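Long-range contacts in botulinum neurotoxin type C1 (Clostridium botulinum, PDB 3R4S), which enters neurons by binding gangliosides through the receptor-binding region modelled here, and as the whole toxin is a metalloendopeptidase (bontoxilysin): residues L14-R19 and F47-G52; F188-I193 and I206-R211; S268-F273 and L404-K409; N320-N325 and G342-T347. All coordinates share one frame; numbering follows the deposited sequence.

Interaction 1: residues L14-R19 and F47-G52; sequences LSLQNR and FDFKLG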
# COMPACT_ATOMS: atom_id res chain seq x y z
N LEU A 14 -16.76 8.29 -17.03
CA LEU A 14 -16.31 9.29 -16.05
C LEU A 14 -14.87 8.97 -15.73
O LEU A 14 -14.52 7.82 -15.49
CB LEU A 14 -17.14 9.24 -14.76
CG LEU A 14 -16.63 10.15 -13.65
CD1 LEU A 14 -16.74 11.64 -14.05
CD2 LEU A 14 -17.37 9.89 -12.34
N SER A 15 -14.02 9.99 -15.76
CA SER A 15 -12.60 9.79 -15.50
C SER A 15 -12.11 10.98 -14.69
O SER A 15 -11.57 11.94 -15.25
CB SER A 15 -11.83 9.69 -16.83
OG SER A 15 -10.49 9.27 -16.62
N LEU A 16 -12.33 10.92 -13.38
CA LEU A 16 -11.95 12.01 -12.48
C LEU A 16 -10.45 11.99 -12.25
O LEU A 16 -9.91 11.06 -11.65
CB LEU A 16 -12.69 11.91 -11.14
CG LEU A 16 -12.42 13.03 -10.14
CD1 LEU A 16 -12.84 14.40 -10.70
CD2 LEU A 16 -13.12 12.77 -8.83
N GLN A 17 -9.78 13.03 -12.75
CA GLN A 17 -8.32 13.12 -12.67
C GLN A 17 -7.86 14.53 -12.34
O GLN A 17 -8.57 15.51 -12.57
CB GLN A 17 -7.69 12.67 -13.99
CG GLN A 17 -7.90 11.20 -14.28
CD GLN A 17 -7.23 10.77 -15.57
OE1 GLN A 17 -7.55 11.27 -16.64
NE2 GLN A 17 -6.31 9.83 -15.47
N ASN A 18 -6.66 14.61 -11.77
CA ASN A 18 -5.99 15.88 -11.51
C ASN A 18 -5.15 16.23 -12.73
O ASN A 18 -4.16 15.56 -13.02
CB ASN A 18 -5.12 15.75 -10.25
CG ASN A 18 -4.34 17.02 -9.91
OD1 ASN A 18 -4.30 17.98 -10.69
ND2 ASN A 18 -3.73 17.03 -8.73
N ARG A 19 -5.57 17.25 -13.47
CA ARG A 19 -4.81 17.72 -14.63
C ARG A 19 -4.57 19.23 -14.52
O ARG A 19 -5.51 20.00 -14.33
CB ARG A 19 -5.53 17.37 -15.94
CG ARG A 19 -5.60 15.87 -16.25
CD ARG A 19 -4.21 15.25 -16.13
NE ARG A 19 -4.14 13.84 -16.54
CZ ARG A 19 -3.92 12.81 -15.71
NH1 ARG A 19 -3.77 13.01 -14.40
NH2 ARG A 19 -3.86 11.58 -16.20
N PHE A 47 -0.77 12.27 -8.21
CA PHE A 47 -1.72 13.36 -8.43
C PHE A 47 -3.06 13.18 -7.69
O PHE A 47 -4.11 13.59 -8.18
CB PHE A 47 -1.98 13.53 -9.93
CG PHE A 47 -0.73 13.62 -10.75
CD1 PHE A 47 0.15 14.68 -10.57
CD2 PHE A 47 -0.43 12.65 -11.69
CE1 PHE A 47 1.33 14.77 -11.32
CE2 PHE A 47 0.73 12.74 -12.46
CZ PHE A 47 1.62 13.80 -12.27
N ASP A 48 -3.00 12.57 -6.51
CA ASP A 48 -4.18 12.33 -5.69
C ASP A 48 -4.76 13.62 -5.14
O ASP A 48 -4.06 14.63 -5.07
CB ASP A 48 -3.78 11.47 -4.50
CG ASP A 48 -2.53 11.96 -3.85
OD1 ASP A 48 -1.43 11.64 -4.35
OD2 ASP A 48 -2.63 12.71 -2.86
N PHE A 49 -6.02 13.57 -4.73
CA PHE A 49 -6.55 14.61 -3.88
C PHE A 49 -6.78 14.09 -2.46
O PHE A 49 -7.07 12.91 -2.27
CB PHE A 49 -7.79 15.31 -4.47
CG PHE A 49 -9.01 14.41 -4.66
CD1 PHE A 49 -9.95 14.27 -3.66
CD2 PHE A 49 -9.23 13.75 -5.87
CE1 PHE A 49 -11.09 13.47 -3.84
CE2 PHE A 49 -10.35 12.95 -6.06
CZ PHE A 49 -11.29 12.81 -5.04
N LYS A 50 -6.60 14.96 -1.48
CA LYS A 50 -6.70 14.55 -0.08
C LYS A 50 -7.84 15.25 0.63
O LYS A 50 -7.99 16.46 0.53
CB LYS A 50 -5.40 14.84 0.67
CG LYS A 50 -5.47 14.40 2.12
CD LYS A 50 -4.18 14.69 2.87
CE LYS A 50 -4.14 16.13 3.38
NZ LYS A 50 -3.08 16.30 4.42
N LEU A 51 -8.64 14.47 1.37
CA LEU A 51 -9.71 15.01 2.20
C LEU A 51 -9.53 14.64 3.66
O LEU A 51 -8.94 13.61 3.98
CB LEU A 51 -11.07 14.50 1.73
CG LEU A 51 -11.45 14.69 0.27
CD1 LEU A 51 -12.84 14.12 0.03
CD2 LEU A 51 -11.39 16.17 -0.14
N GLY A 52 -10.05 15.48 4.55
CA GLY A 52 -9.99 15.23 5.98
C GLY A 52 -11.38 15.15 6.55
O GLY A 52 -12.34 15.60 5.93
O HOH W 1 -5.84 12.35 -10.24

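Interaction 2: residues F188-I193 and I206-R211; sequences FEINKI and INMWIR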
# COMPACT_ATOMS: atom_id res chain seq x y z
N PHE A 188 -17.56 13.19 -2.88
CA PHE A 188 -16.44 12.75 -2.07
C PHE A 188 -16.35 13.66 -0.85
O PHE A 188 -16.07 14.85 -0.96
CB PHE A 188 -15.13 12.82 -2.86
CG PHE A 188 -15.13 11.99 -4.11
CD1 PHE A 188 -14.45 10.77 -4.17
CD2 PHE A 188 -15.81 12.42 -5.25
CE1 PHE A 188 -14.43 10.01 -5.33
CE2 PHE A 188 -15.81 11.66 -6.42
CZ PHE A 188 -15.12 10.45 -6.46
N GLU A 189 -16.59 13.10 0.33
CA GLU A 189 -16.49 13.84 1.57
C GLU A 189 -16.57 12.84 2.70
O GLU A 189 -17.38 11.91 2.65
CB GLU A 189 -17.64 14.86 1.69
CG GLU A 189 -17.56 15.73 2.94
CD GLU A 189 -18.71 16.74 3.05
OE1 GLU A 189 -19.83 16.46 2.57
OE2 GLU A 189 -18.48 17.82 3.63
N ILE A 190 -15.73 13.02 3.72
CA ILE A 190 -15.74 12.10 4.85
C ILE A 190 -16.77 12.54 5.88
O ILE A 190 -16.53 13.46 6.65
CB ILE A 190 -14.35 11.99 5.51
CG1 ILE A 190 -13.29 11.69 4.44
CG2 ILE A 190 -14.38 10.92 6.59
CD1 ILE A 190 -11.81 11.86 4.92
N ASN A 191 -17.94 11.89 5.86
CA ASN A 191 -19.07 12.25 6.71
C ASN A 191 -19.40 11.16 7.72
O ASN A 191 -19.90 10.09 7.36
CB ASN A 191 -20.31 12.54 5.86
CG ASN A 191 -20.14 13.77 4.98
OD1 ASN A 191 -19.47 14.73 5.37
ND2 ASN A 191 -20.74 13.75 3.79
N LYS A 192 -19.12 11.45 8.98
CA LYS A 192 -19.36 10.51 10.06
C LYS A 192 -20.84 10.19 10.15
O LYS A 192 -21.69 11.07 10.04
CB LYS A 192 -18.87 11.11 11.39
CG LYS A 192 -18.85 10.12 12.54
CD LYS A 192 -17.99 10.67 13.67
CE LYS A 192 -17.93 9.73 14.87
NZ LYS A 192 -17.06 10.31 15.94
N ILE A 193 -21.14 8.91 10.38
CA ILE A 193 -22.49 8.48 10.67
C ILE A 193 -22.75 8.68 12.16
O ILE A 193 -22.02 8.15 13.00
CB ILE A 193 -22.70 7.00 10.32
CG1 ILE A 193 -22.35 6.75 8.85
CG2 ILE A 193 -24.14 6.58 10.60
CD1 ILE A 193 -22.89 5.44 8.30
N ILE A 206 -9.38 11.54 10.41
CA ILE A 206 -8.75 10.67 9.43
C ILE A 206 -8.60 11.44 8.14
O ILE A 206 -9.31 12.41 7.89
CB ILE A 206 -9.56 9.38 9.15
CG1 ILE A 206 -10.96 9.71 8.64
CG2 ILE A 206 -9.61 8.49 10.40
CD1 ILE A 206 -11.73 8.48 8.16
N ASN A 207 -7.65 11.02 7.32
CA ASN A 207 -7.52 11.54 5.97
C ASN A 207 -7.88 10.46 4.96
O ASN A 207 -7.70 9.27 5.23
CB ASN A 207 -6.10 12.03 5.68
CG ASN A 207 -5.75 13.28 6.44
OD1 ASN A 207 -4.72 13.35 7.11
ND2 ASN A 207 -6.60 14.29 6.33
N MET A 208 -8.37 10.88 3.81
CA MET A 208 -8.56 9.95 2.71
C MET A 208 -7.93 10.56 1.47
O MET A 208 -8.11 11.74 1.19
CB MET A 208 -10.06 9.69 2.49
CG MET A 208 -10.37 8.89 1.23
SD MET A 208 -12.15 8.64 0.98
CE MET A 208 -12.68 10.27 0.44
N TRP A 209 -7.17 9.75 0.74
CA TRP A 209 -6.61 10.17 -0.53
C TRP A 209 -7.29 9.36 -1.62
O TRP A 209 -7.57 8.17 -1.42
CB TRP A 209 -5.11 9.87 -0.60
CG TRP A 209 -4.25 10.63 0.34
CD1 TRP A 209 -3.46 11.71 0.04
CD2 TRP A 209 -4.01 10.34 1.72
NE1 TRP A 209 -2.76 12.12 1.15
CE2 TRP A 209 -3.08 11.29 2.20
CE3 TRP A 209 -4.50 9.37 2.60
CZ2 TRP A 209 -2.64 11.31 3.52
CZ3 TRP A 209 -4.05 9.38 3.92
CH2 TRP A 209 -3.13 10.35 4.36
N ILE A 210 -7.53 10.02 -2.75
CA ILE A 210 -8.15 9.41 -3.91
C ILE A 210 -7.41 9.82 -5.18
O ILE A 210 -6.99 10.97 -5.33
CB ILE A 210 -9.62 9.87 -4.07
CG1 ILE A 210 -10.45 9.50 -2.84
CG2 ILE A 210 -10.23 9.30 -5.36
CD1 ILE A 210 -10.67 8.00 -2.67
N ARG A 211 -7.24 8.87 -6.11
CA ARG A 211 -6.85 9.23 -7.48
C ARG A 211 -7.39 8.24 -8.50
O ARG A 211 -7.63 7.07 -8.19
CB ARG A 211 -5.33 9.41 -7.62
CG ARG A 211 -4.50 8.17 -7.30
CD ARG A 211 -4.14 7.36 -8.54
NE ARG A 211 -3.12 6.34 -8.26
CZ ARG A 211 -2.48 5.64 -9.20
NH1 ARG A 211 -2.75 5.86 -10.49
NH2 ARG A 211 -1.57 4.73 -8.87

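Interaction 3: residues S268-F273 and L404-K409; sequences SRQIVF and LVPTVK. With SLB (N-acetyl-beta-neuraminic acid), chain C.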
# COMPACT_ATOMS: atom_id res chain seq x y z
N SER A 268 26.53 -5.00 19.81
CA SER A 268 27.89 -5.33 19.43
C SER A 268 27.98 -5.36 17.93
O SER A 268 28.64 -6.22 17.37
CB SER A 268 28.33 -6.68 20.00
OG SER A 268 28.34 -6.66 21.41
N ARG A 269 27.31 -4.41 17.28
CA ARG A 269 27.37 -4.26 15.84
C ARG A 269 26.68 -5.38 15.07
O ARG A 269 26.78 -5.46 13.84
CB ARG A 269 28.80 -4.09 15.36
CG ARG A 269 29.42 -2.77 15.75
CD ARG A 269 30.84 -2.69 15.25
NE ARG A 269 31.44 -1.40 15.56
CZ ARG A 269 32.55 -0.95 14.98
NH1 ARG A 269 33.16 -1.68 14.05
NH2 ARG A 269 33.03 0.24 15.31
N GLN A 270 25.98 -6.25 15.80
CA GLN A 270 25.11 -7.23 15.18
C GLN A 270 23.67 -6.72 15.26
O GLN A 270 23.17 -6.45 16.36
CB GLN A 270 25.21 -8.59 15.87
CG GLN A 270 24.24 -9.63 15.31
CD GLN A 270 24.31 -9.73 13.78
OE1 GLN A 270 23.31 -9.56 13.08
NE2 GLN A 270 25.51 -9.97 13.27
N ILE A 271 23.01 -6.57 14.12
CA ILE A 271 21.59 -6.21 14.12
C ILE A 271 20.78 -7.35 14.68
O ILE A 271 21.03 -8.52 14.36
CB ILE A 271 21.09 -5.86 12.72
CG1 ILE A 271 21.84 -4.64 12.20
CG2 ILE A 271 19.58 -5.59 12.76
CD1 ILE A 271 21.51 -4.29 10.76
N VAL A 272 19.81 -7.02 15.53
CA VAL A 272 18.92 -8.01 16.11
C VAL A 272 17.50 -7.48 16.09
O VAL A 272 17.28 -6.27 16.04
CB VAL A 272 19.32 -8.34 17.58
CG1 VAL A 272 20.76 -8.82 17.64
CG2 VAL A 272 19.12 -7.12 18.48
N PHE A 273 16.53 -8.39 16.13
CA PHE A 273 15.14 -7.99 16.13
C PHE A 273 14.50 -8.19 17.49
O PHE A 273 14.52 -9.30 18.04
CB PHE A 273 14.37 -8.75 15.04
CG PHE A 273 14.76 -8.36 13.64
CD1 PHE A 273 14.15 -7.29 13.01
CD2 PHE A 273 15.73 -9.07 12.96
CE1 PHE A 273 14.51 -6.93 11.71
CE2 PHE A 273 16.10 -8.72 11.67
CZ PHE A 273 15.49 -7.65 11.04
N LEU A 404 17.29 -13.18 16.95
CA LEU A 404 16.66 -13.10 15.63
C LEU A 404 17.40 -12.02 14.86
O LEU A 404 17.39 -10.86 15.27
CB LEU A 404 15.17 -12.76 15.78
CG LEU A 404 14.31 -12.74 14.51
CD1 LEU A 404 14.33 -14.09 13.81
CD2 LEU A 404 12.89 -12.35 14.86
N VAL A 405 18.05 -12.39 13.76
CA VAL A 405 18.97 -11.50 13.06
C VAL A 405 18.73 -11.51 11.55
O VAL A 405 18.26 -12.52 11.02
CB VAL A 405 20.44 -11.92 13.32
CG1 VAL A 405 20.74 -11.90 14.81
CG2 VAL A 405 20.72 -13.32 12.74
N PRO A 406 19.04 -10.39 10.87
CA PRO A 406 18.96 -10.43 9.41
C PRO A 406 20.13 -11.22 8.85
O PRO A 406 21.23 -11.21 9.43
CB PRO A 406 19.06 -8.95 9.01
CG PRO A 406 19.92 -8.35 10.07
CD PRO A 406 19.55 -9.10 11.36
N THR A 407 19.90 -11.92 7.75
CA THR A 407 20.95 -12.75 7.15
C THR A 407 20.98 -12.61 5.64
O THR A 407 20.03 -12.09 5.02
CB THR A 407 20.71 -14.25 7.42
OG1 THR A 407 19.46 -14.65 6.84
CG2 THR A 407 20.71 -14.55 8.93
N VAL A 408 22.08 -13.09 5.05
CA VAL A 408 22.17 -13.34 3.62
C VAL A 408 22.36 -14.84 3.44
O VAL A 408 23.22 -15.45 4.08
CB VAL A 408 23.37 -12.62 2.97
CG1 VAL A 408 23.50 -13.02 1.50
CG2 VAL A 408 23.23 -11.10 3.13
N LYS A 409 21.52 -15.44 2.60
CA LYS A 409 21.68 -16.82 2.18
C LYS A 409 22.34 -16.81 0.81
O LYS A 409 21.75 -16.31 -0.16
CB LYS A 409 20.31 -17.50 2.10
CG LYS A 409 20.31 -18.88 1.43
CD LYS A 409 21.29 -19.82 2.11
CE LYS A 409 21.04 -21.27 1.72
NZ LYS A 409 21.24 -21.49 0.26
C1 SLB C . 23.17 -0.81 24.67
C2 SLB C . 23.81 -0.30 23.41
C3 SLB C . 22.85 -0.55 22.24
C4 SLB C . 23.50 -0.17 20.91
C5 SLB C . 24.77 -0.97 20.74
C6 SLB C . 25.70 -0.72 21.93
C7 SLB C . 26.90 -1.65 21.80
C8 SLB C . 28.00 -1.27 22.81
C9 SLB C . 29.23 -2.16 22.66
C10 SLB C . 25.90 -1.11 18.57
C11 SLB C . 26.58 -0.31 17.50
N5 SLB C . 25.45 -0.39 19.59
O1A SLB C . 23.13 -2.05 24.90
O1B SLB C . 22.67 0.03 25.45
O2 SLB C . 24.01 1.10 23.57
O4 SLB C . 22.62 -0.46 19.82
O6 SLB C . 25.08 -0.95 23.21
O7 SLB C . 26.41 -2.98 22.05
O8 SLB C . 28.38 0.10 22.64
O9 SLB C . 29.00 -3.37 23.40
O10 SLB C . 25.78 -2.33 18.50
O HOH W 2 16.54 -11.22 18.90

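Interaction 4: residues N320-N325 and G342-T347; sequences NLFMKN and GLREQT. With SIA (N-acetyl-alpha-neuraminic acid), chain D.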
# COMPACT_ATOMS: atom_id res chain seq x y z
N ASN A 320 27.29 1.26 8.01
CA ASN A 320 26.69 0.58 6.87
C ASN A 320 26.24 -0.79 7.34
O ASN A 320 26.93 -1.44 8.13
CB ASN A 320 27.72 0.34 5.76
CG ASN A 320 28.27 1.63 5.17
OD1 ASN A 320 29.48 1.76 4.98
ND2 ASN A 320 27.39 2.57 4.86
N LEU A 321 25.10 -1.26 6.86
CA LEU A 321 24.79 -2.68 6.98
C LEU A 321 25.80 -3.39 6.08
O LEU A 321 26.19 -2.86 5.04
CB LEU A 321 23.36 -2.97 6.52
CG LEU A 321 22.24 -2.81 7.54
CD1 LEU A 321 22.15 -1.37 8.04
CD2 LEU A 321 20.92 -3.26 6.95
N PHE A 322 26.24 -4.57 6.50
CA PHE A 322 27.17 -5.32 5.67
C PHE A 322 27.03 -6.81 5.91
O PHE A 322 26.58 -7.24 6.97
CB PHE A 322 28.63 -4.86 5.89
CG PHE A 322 29.31 -5.48 7.11
CD1 PHE A 322 28.90 -5.15 8.39
CD2 PHE A 322 30.39 -6.34 6.96
CE1 PHE A 322 29.52 -5.71 9.51
CE2 PHE A 322 31.03 -6.90 8.06
CZ PHE A 322 30.60 -6.58 9.34
N MET A 323 27.39 -7.59 4.90
CA MET A 323 27.35 -9.03 5.04
C MET A 323 28.65 -9.48 5.71
O MET A 323 29.73 -9.32 5.15
CB MET A 323 27.20 -9.71 3.69
CG MET A 323 26.88 -11.19 3.81
SD MET A 323 26.91 -12.08 2.24
CE MET A 323 28.64 -11.99 1.80
N LYS A 324 28.52 -10.01 6.91
CA LYS A 324 29.69 -10.51 7.64
C LYS A 324 30.18 -11.78 6.98
O LYS A 324 29.46 -12.40 6.20
CB LYS A 324 29.33 -10.84 9.08
CG LYS A 324 29.13 -9.68 10.03
CD LYS A 324 29.04 -10.27 11.44
CE LYS A 324 28.70 -9.26 12.51
NZ LYS A 324 28.29 -9.99 13.76
N ASN A 325 31.39 -12.18 7.33
CA ASN A 325 32.01 -13.37 6.75
C ASN A 325 32.26 -14.48 7.77
O ASN A 325 33.08 -15.37 7.53
CB ASN A 325 33.32 -12.98 6.08
CG ASN A 325 33.82 -14.03 5.13
OD1 ASN A 325 33.06 -14.87 4.67
ND2 ASN A 325 35.12 -13.99 4.83
N GLY A 342 25.41 -7.32 9.62
CA GLY A 342 25.72 -6.53 10.80
C GLY A 342 26.04 -5.11 10.40
O GLY A 342 25.67 -4.66 9.31
N LEU A 343 26.72 -4.39 11.30
CA LEU A 343 27.03 -2.99 11.06
C LEU A 343 28.53 -2.72 11.14
O LEU A 343 29.21 -3.18 12.05
CB LEU A 343 26.29 -2.10 12.06
CG LEU A 343 24.77 -2.26 12.11
CD1 LEU A 343 24.22 -1.79 13.44
CD2 LEU A 343 24.11 -1.51 10.96
N ARG A 344 29.03 -1.95 10.17
CA ARG A 344 30.43 -1.57 10.14
C ARG A 344 30.57 -0.07 9.89
O ARG A 344 29.72 0.55 9.24
CB ARG A 344 31.17 -2.33 9.04
CG ARG A 344 30.66 -2.01 7.65
CD ARG A 344 31.55 -2.60 6.57
NE ARG A 344 32.88 -2.00 6.58
CZ ARG A 344 33.84 -2.30 5.71
NH1 ARG A 344 33.62 -3.20 4.76
NH2 ARG A 344 35.02 -1.70 5.79
N GLU A 345 31.65 0.50 10.41
CA GLU A 345 31.92 1.91 10.24
C GLU A 345 32.05 2.25 8.77
O GLU A 345 32.64 1.50 8.00
CB GLU A 345 33.21 2.30 10.97
CG GLU A 345 33.09 2.30 12.48
CD GLU A 345 34.38 2.72 13.15
OE1 GLU A 345 35.08 3.60 12.60
OE2 GLU A 345 34.69 2.17 14.22
N GLN A 346 31.49 3.40 8.40
CA GLN A 346 31.58 3.87 7.02
C GLN A 346 33.03 4.13 6.65
O GLN A 346 33.85 4.45 7.50
CB GLN A 346 30.76 5.15 6.85
CG GLN A 346 29.28 4.95 7.06
CD GLN A 346 28.48 6.19 6.76
OE1 GLN A 346 29.05 7.27 6.57
NE2 GLN A 346 27.16 6.06 6.72
N THR A 347 33.34 3.99 5.37
CA THR A 347 34.67 4.31 4.87
C THR A 347 34.52 5.25 3.70
O THR A 347 33.41 5.54 3.26
CB THR A 347 35.45 3.05 4.41
OG1 THR A 347 34.72 2.38 3.38
CG2 THR A 347 35.68 2.10 5.57
C1 SIA D . 26.72 8.20 3.18
C2 SIA D . 27.80 8.75 2.28
C3 SIA D . 28.37 10.06 2.83
C4 SIA D . 29.34 9.86 3.99
C5 SIA D . 30.35 8.78 3.66
C6 SIA D . 29.60 7.51 3.28
C7 SIA D . 30.52 6.33 2.99
C8 SIA D . 29.69 5.10 2.59
C9 SIA D . 30.56 3.85 2.56
C10 SIA D . 32.34 8.61 5.03
C11 SIA D . 32.92 8.28 6.38
N5 SIA D . 31.01 8.49 4.92
O1A SIA D . 26.46 6.97 3.10
O1B SIA D . 26.10 8.97 3.96
O2 SIA D . 27.21 9.00 1.00
O4 SIA D . 30.03 11.09 4.24
O6 SIA D . 28.81 7.76 2.11
O7 SIA D . 31.40 6.66 1.90
O8 SIA D . 28.59 4.93 3.50
O9 SIA D . 30.83 3.48 3.92
O10 SIA D . 33.03 8.95 4.08
O HOH W 3 31.89 0.26 5.17

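Interaction 1: residues L14-R19 and F47-G52
Asn18 and the carbonyl of Phe47 form the polar centre of this contact. Asn18 CB lies 3.2 Å from Phe47 O. The amide ND2 of Asn18 gives the same oxygen a weak hydrogen bond of 3.5 Å, bent to 142° at the hydrogen. A water completes the link. It accepts from Asn18 N at 2.8 Å and donates to Phe47 O at 3.0 Å. One carbonyl oxygen is therefore gripped twice, once weakly by a side chain and once through water. Asn18 CG stands anti to the backbone N (chi1 178°), which carries the amide across to Phe47. The CB atoms of Asn18 and Phe47 pack at 3.9 Å.

Deeper in, Leu16 and Phe49 cross at about a right angle. Leu16 CD2 meets Phe49 CE2 at 3.9 Å, the one apolar touch between these strands. Phe49 CG takes the crowded position between its backbone N and carbonyl carbon (chi1 63°). Arg19 turns its end back, and NH1 bonds to Asn18 O at 2.9 Å. Its guanidinium also lies against the side-chain amide of Gln17.

In the next shell, Asp48 OD1 is held by Asn42, and the Phe49 ring meets Phe188 edge-to-face. Strands 12-18 and 49-52 both pair with strand 207-216. The contact thus brings together two parts of one antiparallel sheet in the jelly-roll-like, concanavalin-type N-terminal half of the receptor-binding region.

Interaction 2: residues F188-I193 and I206-R211
Strands 188-192 and 207-211 run nearly antiparallel, at 155° between their directions. Their axes come no nearer than 8.4 Å. This is the spacing of two layers facing each other, not of paired strands, and only side chains fill the gap. Ile190 lies opposite Met208, and Phe188 opposite Ile210.

Ile190 carries the contact with both of its branches. CG1 stands anti to the carbonyl carbon (chi1 -51°), and chi2 of 168° extends CD1 onward to Met208. There CD1 lies 3.7 Å from Met208 CB. The two side chains run antiparallel past one another. The other branch, CG2, is anti to the backbone N and meets Ile206 CD1 at 3.9 Å. Ile190 and Ile206 meet at a slant. Ile206 holds its CG1 in the crowded position between N and the carbonyl carbon.

Strand 185-192 belongs to one antiparallel sheet and strand 207-216 to another. The contact is part of the hydrophobic core of a beta sandwich, as expected of a concanavalin-type lectin fold.

Further along, Phe188 CE1 approaches Ile210 CG2 more loosely, at 4.3 Å. The Phe188 ring also meets Phe213 edge-to-face. Met208 bends at chi3 and packs on Leu51, Ile84, Ile86 and Ile98. Facing away from the core, Asn191 ND2 donates to Glu189 OE1 at 3.1 Å, from above the carboxylate plane, while Asn191 OD1 accepts from Arg58.

Interaction 3: residues S268-F273 and L404-K409
The Phe273 ring turns its edge to strand 404-409. The carbonyl carbons of Leu404 and Val405 lie at that edge, in the ring plane. Phe273 CE2 comes within 3.5 Å of Pro406 CD. Phe273 CG stands anti to the carbonyl carbon (chi1 -68°), which lays the ring along the Leu404-Pro406 backbone.

Pro406 meets two side chains: Phe273 CE2 at its CD, and Ile271 at CG and CD. Ile271 CG2 is 3.8 Å from Pro406 CD, and these two side chains cross at about a right angle. On Leu404, CD2 packs against Phe273 CB at 3.9 Å. Val272 CG1 and Val405 CG1 touch more loosely.

One direct backbone bond joins the segments. Phe273 N donates to Leu404 O at 2.8 Å, nearly along the C=O axis. Val272 CA also approaches this oxygen. A water then joins Phe273 O to Leu404 N, so the same two residues are linked directly and through solvent.

The other end of segment 268-273 serves the sugar. Ser268 N donates to O7 of the bound N-acetyl-beta-neuraminic acid at 3.0 Å, and Arg269 N to its acetamido O10 at 2.9 Å. These are backbone grips; Tyr286 and Ala266 O add further bonds.

Both segments lie in the trefoil-type C-terminal half. Strand 270-275 forms a hairpin with strand 262-267, and this hairpin rests on strand 401-409. That strand in turn runs between strands 338-345 and 381-392 of the larger sheet.

Interaction 4: residues N320-N325 and G342-T347
Phe322 and Arg344 lie on one face of this two-strand pairing and cross at about a right angle. The aliphatic part of Arg344 lies over one face of the Phe322 ring. Its CB sits 4.0 Å from the ring centroid, a CH-pi contact offset toward the rim. Both side chains take the crowded first torsion (chi1 82° for Phe322, 63° for Arg344). The guanidinium plane is tilted 70° from the ring and lies too far for more than a weak cation-pi attraction. Arg344 NH1 instead bonds to Asn353. Gly342 lies beside the Phe322 ring, with its backbone O near CD1.

On the other face Leu321 and Leu343 extend alongside each other in the same direction, with Leu321 CD1 at 3.5 Å from Leu343 CD2. Four backbone hydrogen bonds join the strands as an antiparallel ladder. Asn320 pairs with Arg344 and Phe322 with Gly342, two bonds each. The straightest, Asn320 N to Arg344 O, is 2.8 Å long.

At the end of the ladder Asn320 and Gln346 turn to N-acetyl-alpha-neuraminic acid. Asn320 ND2 donates to O8 at 3.0 Å, while its OD1 receives O9 at a very short 2.4 Å. Gln346, extended beyond CG, takes the acetamido N5 on OE1 at 2.8 Å. Thr347 N donates to O9 at 2.9 Å, and Thr347 O receives O7 at 2.7 Å. Tyr309 OH adds a further bond to the sugar. Asn320 thus both donates and accepts on the glycerol tail. The neutral hydrogen bonds of Asn320, Gln346 and Thr347 are consistent with recognition of the tail and the acetamido group of sialic acid.

Overall arrangement
Interactions 1 and 2 lie in the N-terminal half of the receptor-binding region, with centres 12 Å apart. They meet on strand 207-216, where Leu51 N and Phe49 N probably bond to Met208 O and Ile210 O at 2.8 Å each. Interactions 3 and 4 lie in the C-terminal half, on the other side of the chain's centre, with centres 11 Å apart. Interaction 4 is nested inside the loop closed by interaction 3, and a salt bridge from Arg269 NH2 to Glu345 OE2 of 2.8 Å joins them. Each carries part of a different sialic acid site. Interactions 1 and 4 are about 44 Å apart between centres.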